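Local coordinates for putative molybdenum carrier protein (Syntrophus aciditrophicus SB, PDB 3IMK) that is of unknown function but may carry molybdenum or its cofactor and belongs to the circularly permuted YpsA family of the SLOG clan, at residues K10-G15 against L72-T77; A22-A27 against Y53-M58; K65-N70 against A90-F95. All coordinates share one frame; numbering follows the deposited sequence.

Contact 1: K10-G15 against L72-T77; sequences KIISGG and LDSDGT
Ile12 reaches Ser74 through its longer branch: chi1 of 72° sets CG1 between the backbone N and the carbonyl carbon, and chi2 of 169° then extends CD1 away from strand 10-12. That terminal methyl alone makes the contact. It lies 3.7 Å from the carbonyl oxygen Asp73 O and 4.0 Å from Ser74 CB, so it rests against the main chain and the root of a side chain. The buried surface is small, 84 Å² for both sides together, with Ile12 CA and Ser74 CA 7.8 Å apart.

Ser74 meets the methyl with CB, while its OG is hydrogen-bonded to Asn70 O, tying the turn back to the preceding helix 63-72. Asp73 is the first residue to leave helical geometry, and its OD2 is hydrogen-bonded to Trp37 NE1. Its side chain comes within about 3 Å (nearest atoms) of a bound polyether, probably from the crystallisation liquor, in a pocket that Leu72 also lines. Lys10 NZ lies 6.6 Å from Asp73 OD2, too distant for a salt bridge.

Beyond Ile12 the chain turns. Gly15 N donates to Ser13 OG over 3.3 Å at an N-H...O angle of 167°, an ST turn; the same OG is hydrogen-bonded to Asp20 O.

Strand 131-135 separates strands 10-12 and 76-81 in the parallel sheet, and the methyl contact spans it. Ile12 also touches Asn133 of that middle strand and Asn70 of helix 63-72, while Ser74 packs on Val131 and Asn133. Ile11, the preceding residue, meets Ala23, Phe26 and Ala27 of helix 19-29, so successive isoleucines face different helical layers of this alpha/beta fold.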
loop_
_atom_site.group_PDB
_atom_site.type_symbol
_atom_site.label_atom_id
_atom_site.label_comp_id
_atom_site.label_asym_id
_atom_site.label_seq_id
_atom_site.Cartn_x
_atom_site.Cartn_y
_atom_site.Cartn_z
ATOM N N LYS A 10 -6.286 7.376 -7.006
ATOM C CA LYS A 10 -6.359 7.327 -5.531
ATOM C C LYS A 10 -5.396 6.264 -4.994
ATOM O O LYS A 10 -5.313 5.161 -5.571
ATOM C CB LYS A 10 -7.777 7.013 -5.050
ATOM C CG LYS A 10 -8.039 7.215 -3.540
ATOM C CD LYS A 10 -9.491 6.900 -3.161
ATOM C CE LYS A 10 -9.815 7.217 -1.681
ATOM N NZ LYS A 10 -11.289 7.225 -1.223
ATOM N N ILE A 11 -4.693 6.606 -3.911
ATOM C CA ILE A 11 -3.871 5.677 -3.136
ATOM C C ILE A 11 -4.554 5.455 -1.825
ATOM O O ILE A 11 -4.962 6.422 -1.176
ATOM C CB ILE A 11 -2.445 6.199 -2.937
ATOM C CG1 ILE A 11 -1.687 6.128 -4.280
ATOM C CG2 ILE A 11 -1.693 5.380 -1.841
ATOM C CD1 ILE A 11 -0.339 6.903 -4.309
ATOM N N ILE A 12 -4.704 4.194 -1.413
ATOM C CA ILE A 12 -5.200 3.917 -0.087
ATOM C C ILE A 12 -4.253 3.028 0.720
ATOM O O ILE A 12 -3.454 2.299 0.150
ATOM C CB ILE A 12 -6.632 3.310 -0.097
ATOM C CG1 ILE A 12 -6.690 1.861 -0.586
ATOM C CG2 ILE A 12 -7.600 4.179 -0.943
ATOM C CD1 ILE A 12 -8.092 1.184 -0.336
ATOM N N SER A 13 -4.408 3.062 2.045
ATOM C CA SER A 13 -3.717 2.106 2.894
ATOM C C SER A 13 -4.422 2.034 4.244
ATOM O O SER A 13 -5.359 2.757 4.506
ATOM C CB SER A 13 -2.271 2.515 3.104
ATOM O OG SER A 13 -2.155 3.543 4.106
ATOM N N GLY A 14 -3.914 1.151 5.084
ATOM C CA GLY A 14 -4.492 0.892 6.397
ATOM C C GLY A 14 -3.929 1.755 7.500
ATOM O O GLY A 14 -4.233 1.519 8.651
ATOM N N GLY A 15 -3.132 2.763 7.155
ATOM C CA GLY A 15 -2.690 3.769 8.144
ATOM C C GLY A 15 -1.559 3.301 9.052
ATOM O O GLY A 15 -1.130 4.109 9.887
ATOM N N LEU A 72 -10.459 -5.175 -0.616
ATOM C CA LEU A 72 -11.752 -5.254 -1.297
ATOM C C LEU A 72 -12.141 -3.919 -1.921
ATOM O O LEU A 72 -12.830 -3.908 -2.954
ATOM C CB LEU A 72 -12.844 -5.711 -0.343
ATOM C CG LEU A 72 -12.821 -7.185 -0.009
ATOM C CD1 LEU A 72 -13.718 -7.509 1.215
ATOM C CD2 LEU A 72 -13.267 -8.013 -1.214
ATOM N N ASP A 73 -11.750 -2.796 -1.301
ATOM C CA ASP A 73 -12.221 -1.497 -1.729
ATOM C C ASP A 73 -11.165 -0.750 -2.591
ATOM O O ASP A 73 -11.021 0.485 -2.464
ATOM C CB ASP A 73 -12.560 -0.691 -0.471
ATOM C CG ASP A 73 -13.573 0.420 -0.691
ATOM O OD1 ASP A 73 -14.203 0.488 -1.772
ATOM O OD2 ASP A 73 -13.744 1.257 0.246
ATOM N N SER A 74 -10.446 -1.498 -3.430
ATOM C CA SER A 74 -9.477 -0.941 -4.379
ATOM C C SER A 74 -9.442 -1.784 -5.609
ATOM O O SER A 74 -10.038 -2.877 -5.650
ATOM C CB SER A 74 -8.087 -0.877 -3.741
ATOM O OG SER A 74 -7.659 -2.134 -3.230
ATOM N N ASP A 75 -8.736 -1.309 -6.639
ATOM C CA ASP A 75 -8.617 -2.053 -7.879
ATOM C C ASP A 75 -7.510 -3.117 -7.844
ATOM O O ASP A 75 -7.598 -4.110 -8.588
ATOM C CB ASP A 75 -8.319 -1.112 -9.019
ATOM C CG ASP A 75 -9.451 -0.177 -9.336
ATOM O OD1 ASP A 75 -10.650 -0.520 -9.109
ATOM O OD2 ASP A 75 -9.158 0.952 -9.819
ATOM N N GLY A 76 -6.515 -2.931 -6.997
ATOM C CA GLY A 76 -5.423 -3.853 -6.847
ATOM C C GLY A 76 -4.631 -3.480 -5.633
ATOM O O GLY A 76 -4.729 -2.372 -5.143
ATOM N N THR A 77 -3.752 -4.386 -5.195
ATOM C CA THR A 77 -2.908 -4.225 -4.014
ATOM C C THR A 77 -1.434 -4.472 -4.349
ATOM O O THR A 77 -1.055 -5.528 -4.885
ATOM C CB THR A 77 -3.381 -5.181 -2.881
ATOM O OG1 THR A 77 -4.707 -4.832 -2.444
ATOM C CG2 THR A 77 -2.463 -5.112 -1.677
#

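Contact 2: A22-A27 against Y53-M58; sequences AALDFA and YQLQEM
Asp25 and Tyr53 supply the polar part of this contact. Tyr53 OH donates a short hydrogen bond, 2.5 Å, to Asp25 OD1, which accepts with its syn lone pair, on the side of the other carboxylate oxygen. OD1 sits at the edge of the phenol ring and in its plane, 3.2 Å from Tyr53 CE1, while the carboxylate itself is twisted 29° from the ring. The other oxygen, Asp25 OD2, is hydrogen-bonded to Tyr146 OH of helix 145-157. With both oxygens held by tyrosine hydroxyls, rotation of the carboxylate should be restricted, and its negative charge probably better tolerated.

The two segments belong to a Rossmann-like alpha/beta sandwich. Helix 19-29 follows strand 10-12 and covers one face of the parallel sheet, whereas strand 56-57 is an outermost strand, paired with strand 34-38; residues 53-55 lead into it.

The apolar contacts are made by Leu24. Its CB approaches Tyr53 CE1 obliquely, at 3.9 Å. Farther out, Leu24 CG lies anti to its carbonyl carbon (chi1 -59°) and the chain continues extended (chi2 179°), which carries CD1 toward Leu55. The two leucines meet tip to tip, with Leu24 CD1 4.0 Å from Leu55 CD2; Leu55 also packs on Val38 and Val49.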
loop_
_atom_site.group_PDB
_atom_site.type_symbol
_atom_site.label_atom_id
_atom_site.label_comp_id
_atom_site.label_asym_id
_atom_site.label_seq_id
_atom_site.Cartn_x
_atom_site.Cartn_y
_atom_site.Cartn_z
ATOM N N ALA A 22 3.993 5.536 4.488
ATOM C CA ALA A 22 4.683 6.064 3.337
ATOM C C ALA A 22 3.741 6.241 2.155
ATOM O O ALA A 22 3.843 7.232 1.393
ATOM C CB ALA A 22 5.892 5.174 2.931
ATOM N N ALA A 23 2.859 5.282 1.928
ATOM C CA ALA A 23 1.923 5.469 0.843
ATOM C C ALA A 23 1.112 6.744 0.941
ATOM O O ALA A 23 0.924 7.475 -0.052
ATOM C CB ALA A 23 0.985 4.222 0.762
ATOM N N LEU A 24 0.602 7.023 2.147
ATOM C CA LEU A 24 -0.211 8.210 2.361
ATOM C C LEU A 24 0.621 9.500 2.239
ATOM O O LEU A 24 0.191 10.464 1.629
ATOM C CB LEU A 24 -0.908 8.147 3.733
ATOM C CG LEU A 24 -1.824 6.936 3.951
ATOM C CD1 LEU A 24 -2.457 6.976 5.385
ATOM C CD2 LEU A 24 -2.934 6.827 2.887
ATOM N N ASP A 25 1.842 9.485 2.794
ATOM C CA ASP A 25 2.696 10.659 2.770
ATOM C C ASP A 25 3.085 10.952 1.330
ATOM O O ASP A 25 3.147 12.125 0.911
ATOM C CB ASP A 25 3.925 10.444 3.658
ATOM C CG ASP A 25 3.604 10.476 5.126
ATOM O OD1 ASP A 25 2.534 11.013 5.493
ATOM O OD2 ASP A 25 4.456 10.028 5.941
ATOM N N PHE A 26 3.308 9.904 0.543
ATOM C CA PHE A 26 3.628 10.054 -0.871
ATOM C C PHE A 26 2.446 10.691 -1.591
ATOM O O PHE A 26 2.600 11.631 -2.367
ATOM C CB PHE A 26 3.936 8.708 -1.527
ATOM C CG PHE A 26 4.278 8.825 -2.986
ATOM C CD1 PHE A 26 5.565 9.212 -3.350
ATOM C CD2 PHE A 26 3.319 8.671 -3.951
ATOM C CE1 PHE A 26 5.889 9.402 -4.682
ATOM C CE2 PHE A 26 3.644 8.869 -5.308
ATOM C CZ PHE A 26 4.951 9.252 -5.634
ATOM N N ALA A 27 1.241 10.139 -1.359
ATOM C CA ALA A 27 0.038 10.682 -2.020
ATOM C C ALA A 27 -0.092 12.171 -1.696
ATOM O O ALA A 27 -0.347 13.001 -2.571
ATOM C CB ALA A 27 -1.219 9.920 -1.591
ATOM N N TYR A 53 -4.509 13.005 8.537
ATOM C CA TYR A 53 -4.846 12.021 7.504
ATOM C C TYR A 53 -6.361 11.750 7.476
ATOM O O TYR A 53 -6.946 11.344 8.492
ATOM C CB TYR A 53 -4.142 10.693 7.772
ATOM C CG TYR A 53 -2.626 10.754 7.776
ATOM C CD1 TYR A 53 -1.899 10.729 6.595
ATOM C CD2 TYR A 53 -1.922 10.853 8.974
ATOM C CE1 TYR A 53 -0.486 10.790 6.604
ATOM C CE2 TYR A 53 -0.549 10.895 8.976
ATOM C CZ TYR A 53 0.164 10.855 7.798
ATOM O OH TYR A 53 1.527 10.910 7.828
ATOM N N GLN A 54 -6.967 11.982 6.307
ATOM C CA GLN A 54 -8.396 11.775 6.119
ATOM C C GLN A 54 -8.652 10.303 5.817
ATOM O O GLN A 54 -8.379 9.849 4.688
ATOM C CB GLN A 54 -8.926 12.703 5.010
ATOM C CG GLN A 54 -8.672 14.188 5.289
ATOM C CD GLN A 54 -9.309 14.657 6.589
ATOM O OE1 GLN A 54 -10.535 14.633 6.731
ATOM N NE2 GLN A 54 -8.475 15.074 7.556
ATOM N N LEU A 55 -9.046 9.555 6.851
ATOM C CA LEU A 55 -9.234 8.090 6.757
ATOM C C LEU A 55 -10.555 7.679 7.333
ATOM O O LEU A 55 -11.214 8.485 7.998
ATOM C CB LEU A 55 -8.090 7.347 7.443
ATOM C CG LEU A 55 -6.697 7.751 6.915
ATOM C CD1 LEU A 55 -5.637 7.227 7.801
ATOM C CD2 LEU A 55 -6.440 7.164 5.519
ATOM N N GLN A 56 -10.955 6.427 7.102
ATOM C CA GLN A 56 -12.286 5.980 7.522
ATOM C C GLN A 56 -12.160 4.839 8.531
ATOM O O GLN A 56 -11.454 3.863 8.300
ATOM C CB GLN A 56 -13.025 5.495 6.267
ATOM C CG GLN A 56 -13.204 6.601 5.128
ATOM C CD GLN A 56 -11.917 7.040 4.296
ATOM O OE1 GLN A 56 -11.226 6.218 3.698
ATOM N NE2 GLN A 56 -11.677 8.365 4.215
ATOM N N GLU A 57 -12.859 4.945 9.673
ATOM C CA GLU A 57 -12.809 3.924 10.695
ATOM C C GLU A 57 -13.746 2.747 10.399
ATOM O O GLU A 57 -14.910 2.958 10.007
ATOM C CB GLU A 57 -13.129 4.510 12.081
ATOM C CG GLU A 57 -12.064 5.397 12.643
ATOM C CD GLU A 57 -12.448 5.971 14.008
ATOM O OE1 GLU A 57 -12.909 5.207 14.882
ATOM O OE2 GLU A 57 -12.257 7.188 14.209
HETATM N N MSE A 58 -13.230 1.547 10.689
HETATM C CA MSE A 58 -14.016 0.296 10.661
HETATM C C MSE A 58 -14.860 0.186 11.942
HETATM O O MSE A 58 -14.629 0.903 12.924
HETATM C CB MSE A 58 -13.109 -0.909 10.561
HETATM C CG MSE A 58 -12.319 -0.984 9.286
HETATM SE SE MSE A 58 -13.564 -1.544 7.791
HETATM C CE MSE A 58 -13.810 -3.426 8.279
#

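Contact 3: K65-N70 against A90-F95; sequences KRTEKN and ALTEFF
Glu68 lies across one face of the Phe95 ring, and its successive atoms trace that surface. CB makes a CH-pi contact, 3.7 Å from the ring centroid and 16° off the normal, with Phe95 CE2 as its nearest ring atom. CG stands anti to the backbone N and the chain runs straight on to CD, which carries it along the ring face; CG passes 4.0 Å from Phe95 CD1. CD keeps a similar distance from CE1, and the carboxylate stacks on the ring with the planes 26° apart. At the tip, OE2 stands 3.9 Å from Phe95 CE1 and is hydrogen-bonded to Tyr99 OH, which helps hold the acid at the rim of the ring.

One residue earlier, Thr67 CG2 comes 3.1 Å from Thr92 OG1, a tight contact, and meets the Phe95 ring at its edge. The segments 65-70 and 90-95 cross at -45° with axes 9.3 Å apart, joining the helices that precede and follow strand 76-81.

Both threonine hydroxyls serve their own helices, Thr67 OG1 with Tyr63 O and Thr92 OG1 with Gly88 O. The helix interface therefore rests mainly on dispersion and CH-pi contact, with Glu68 OE2 paired to Tyr99 outside the two segments.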
loop_
_atom_site.group_PDB
_atom_site.type_symbol
_atom_site.label_atom_id
_atom_site.label_comp_id
_atom_site.label_asym_id
_atom_site.label_seq_id
_atom_site.Cartn_x
_atom_site.Cartn_y
_atom_site.Cartn_z
ATOM N N LYS A 65 -9.495 -7.197 9.823
ATOM C CA LYS A 65 -10.708 -6.748 9.144
ATOM C C LYS A 65 -10.431 -5.490 8.325
ATOM O O LYS A 65 -10.995 -5.308 7.225
ATOM C CB LYS A 65 -11.867 -6.597 10.120
ATOM C CG LYS A 65 -12.328 -7.924 10.617
ATOM C CD LYS A 65 -13.331 -7.821 11.732
ATOM C CE LYS A 65 -13.697 -9.232 12.253
ATOM N NZ LYS A 65 -14.604 -9.176 13.461
ATOM N N ARG A 66 -9.610 -4.560 8.850
ATOM C CA ARG A 66 -9.304 -3.351 8.034
ATOM C C ARG A 66 -8.392 -3.711 6.853
ATOM O O ARG A 66 -8.539 -3.145 5.776
ATOM C CB ARG A 66 -8.784 -2.156 8.881
ATOM C CG ARG A 66 -7.379 -2.238 9.425
ATOM C CD ARG A 66 -6.279 -1.727 8.431
ATOM N NE ARG A 66 -5.070 -1.311 9.158
ATOM C CZ ARG A 66 -4.184 -2.130 9.719
ATOM N NH1 ARG A 66 -4.266 -3.440 9.591
ATOM N NH2 ARG A 66 -3.139 -1.616 10.369
ATOM N N THR A 67 -7.449 -4.623 7.035
ATOM C CA THR A 67 -6.596 -5.081 5.911
ATOM C C THR A 67 -7.439 -5.704 4.829
ATOM O O THR A 67 -7.273 -5.363 3.667
ATOM C CB THR A 67 -5.559 -6.066 6.503
ATOM O OG1 THR A 67 -4.758 -5.324 7.429
ATOM C CG2 THR A 67 -4.723 -6.735 5.451
ATOM N N GLU A 68 -8.393 -6.534 5.225
ATOM C CA GLU A 68 -9.291 -7.153 4.256
ATOM C C GLU A 68 -10.082 -6.097 3.471
ATOM O O GLU A 68 -10.246 -6.214 2.258
ATOM C CB GLU A 68 -10.265 -8.109 4.972
ATOM C CG GLU A 68 -11.230 -8.886 4.052
ATOM C CD GLU A 68 -12.209 -9.743 4.840
ATOM O OE1 GLU A 68 -12.651 -9.351 5.940
ATOM O OE2 GLU A 68 -12.507 -10.863 4.371
ATOM N N LYS A 69 -10.605 -5.096 4.194
ATOM C CA LYS A 69 -11.449 -4.023 3.598
ATOM C C LYS A 69 -10.646 -3.218 2.554
ATOM O O LYS A 69 -11.188 -2.895 1.483
ATOM C CB LYS A 69 -12.039 -3.099 4.706
ATOM C CG LYS A 69 -13.131 -2.130 4.194
ATOM C CD LYS A 69 -14.454 -2.856 4.054
ATOM C CE LYS A 69 -15.556 -1.910 3.591
ATOM N NZ LYS A 69 -16.906 -2.609 3.492
ATOM N N ASN A 70 -9.379 -2.913 2.850
ATOM C CA ASN A 70 -8.577 -2.163 1.847
ATOM C C ASN A 70 -8.321 -2.975 0.578
ATOM O O ASN A 70 -8.319 -2.432 -0.515
ATOM C CB ASN A 70 -7.309 -1.621 2.463
ATOM C CG ASN A 70 -7.587 -0.532 3.470
ATOM O OD1 ASN A 70 -8.463 0.312 3.249
ATOM N ND2 ASN A 70 -6.875 -0.570 4.604
ATOM N N ALA A 90 1.477 -10.931 4.697
ATOM C CA ALA A 90 1.127 -12.221 4.108
ATOM C C ALA A 90 -0.404 -12.390 4.038
ATOM O O ALA A 90 -0.921 -12.961 3.080
ATOM C CB ALA A 90 1.768 -13.377 4.882
ATOM N N LEU A 91 -1.094 -11.912 5.071
ATOM C CA LEU A 91 -2.575 -11.959 5.125
ATOM C C LEU A 91 -3.148 -11.103 4.006
ATOM O O LEU A 91 -4.133 -11.479 3.374
ATOM C CB LEU A 91 -3.080 -11.422 6.455
ATOM C CG LEU A 91 -4.584 -11.552 6.693
ATOM C CD1 LEU A 91 -5.056 -13.013 6.635
ATOM C CD2 LEU A 91 -4.953 -10.857 8.020
ATOM N N THR A 92 -2.540 -9.940 3.774
ATOM C CA THR A 92 -2.986 -9.064 2.669
ATOM C C THR A 92 -3.008 -9.851 1.361
ATOM O O THR A 92 -3.950 -9.792 0.608
ATOM C CB THR A 92 -2.084 -7.812 2.549
ATOM O OG1 THR A 92 -2.096 -7.085 3.770
ATOM C CG2 THR A 92 -2.477 -6.919 1.387
ATOM N N GLU A 93 -1.884 -10.511 1.075
ATOM C CA GLU A 93 -1.723 -11.308 -0.135
ATOM C C GLU A 93 -2.774 -12.436 -0.202
ATOM O O GLU A 93 -3.349 -12.697 -1.256
ATOM C CB GLU A 93 -0.275 -11.868 -0.201
ATOM C CG GLU A 93 0.015 -12.643 -1.461
ATOM C CD GLU A 93 1.449 -13.162 -1.501
ATOM O OE1 GLU A 93 1.775 -13.949 -0.601
ATOM O OE2 GLU A 93 2.188 -12.755 -2.421
ATOM N N PHE A 94 -2.986 -13.109 0.928
ATOM C CA PHE A 94 -4.012 -14.155 1.021
ATOM C C PHE A 94 -5.376 -13.573 0.643
ATOM O O PHE A 94 -6.123 -14.193 -0.140
ATOM C CB PHE A 94 -4.041 -14.742 2.450
ATOM C CG PHE A 94 -5.208 -15.665 2.721
ATOM C CD1 PHE A 94 -5.144 -16.974 2.313
ATOM C CD2 PHE A 94 -6.363 -15.207 3.327
ATOM C CE1 PHE A 94 -6.203 -17.844 2.536
ATOM C CE2 PHE A 94 -7.421 -16.067 3.538
ATOM C CZ PHE A 94 -7.325 -17.381 3.141
ATOM N N PHE A 95 -5.753 -12.426 1.208
ATOM C CA PHE A 95 -7.068 -11.841 0.901
ATOM C C PHE A 95 -7.168 -11.473 -0.596
ATOM O O PHE A 95 -8.196 -11.708 -1.243
ATOM C CB PHE A 95 -7.351 -10.582 1.731
ATOM C CG PHE A 95 -7.655 -10.825 3.202
ATOM C CD1 PHE A 95 -8.556 -11.794 3.598
ATOM C CD2 PHE A 95 -7.085 -10.007 4.178
ATOM C CE1 PHE A 95 -8.859 -11.981 4.958
ATOM C CE2 PHE A 95 -7.397 -10.187 5.500
ATOM C CZ PHE A 95 -8.250 -11.155 5.887
#

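Contact 2 lies in the half of the chain that contact 1 spans, its segments falling between 10-15 and 72-77; contact 3 instead alternates with contact 1, and comes after contact 2 in sequence. The centres of contacts 2 and 3 each lie about 10 Å from that of contact 1 and about 16 Å from each other. Strand 10-12 feeds helix 19-29. Gly14 O probably accepts a hydrogen bond from Arg66 NE, and Met58 packs on Lys65, Arg66 and Lys69. Contact 1 joins a strand to a turn, contact 2 a helix to the chain leading into an edge strand, and contact 3 two helices, all around one parallel sheet. The pocket holding a polyether, probably from the crystallisation liquor, draws residues from segments of all three.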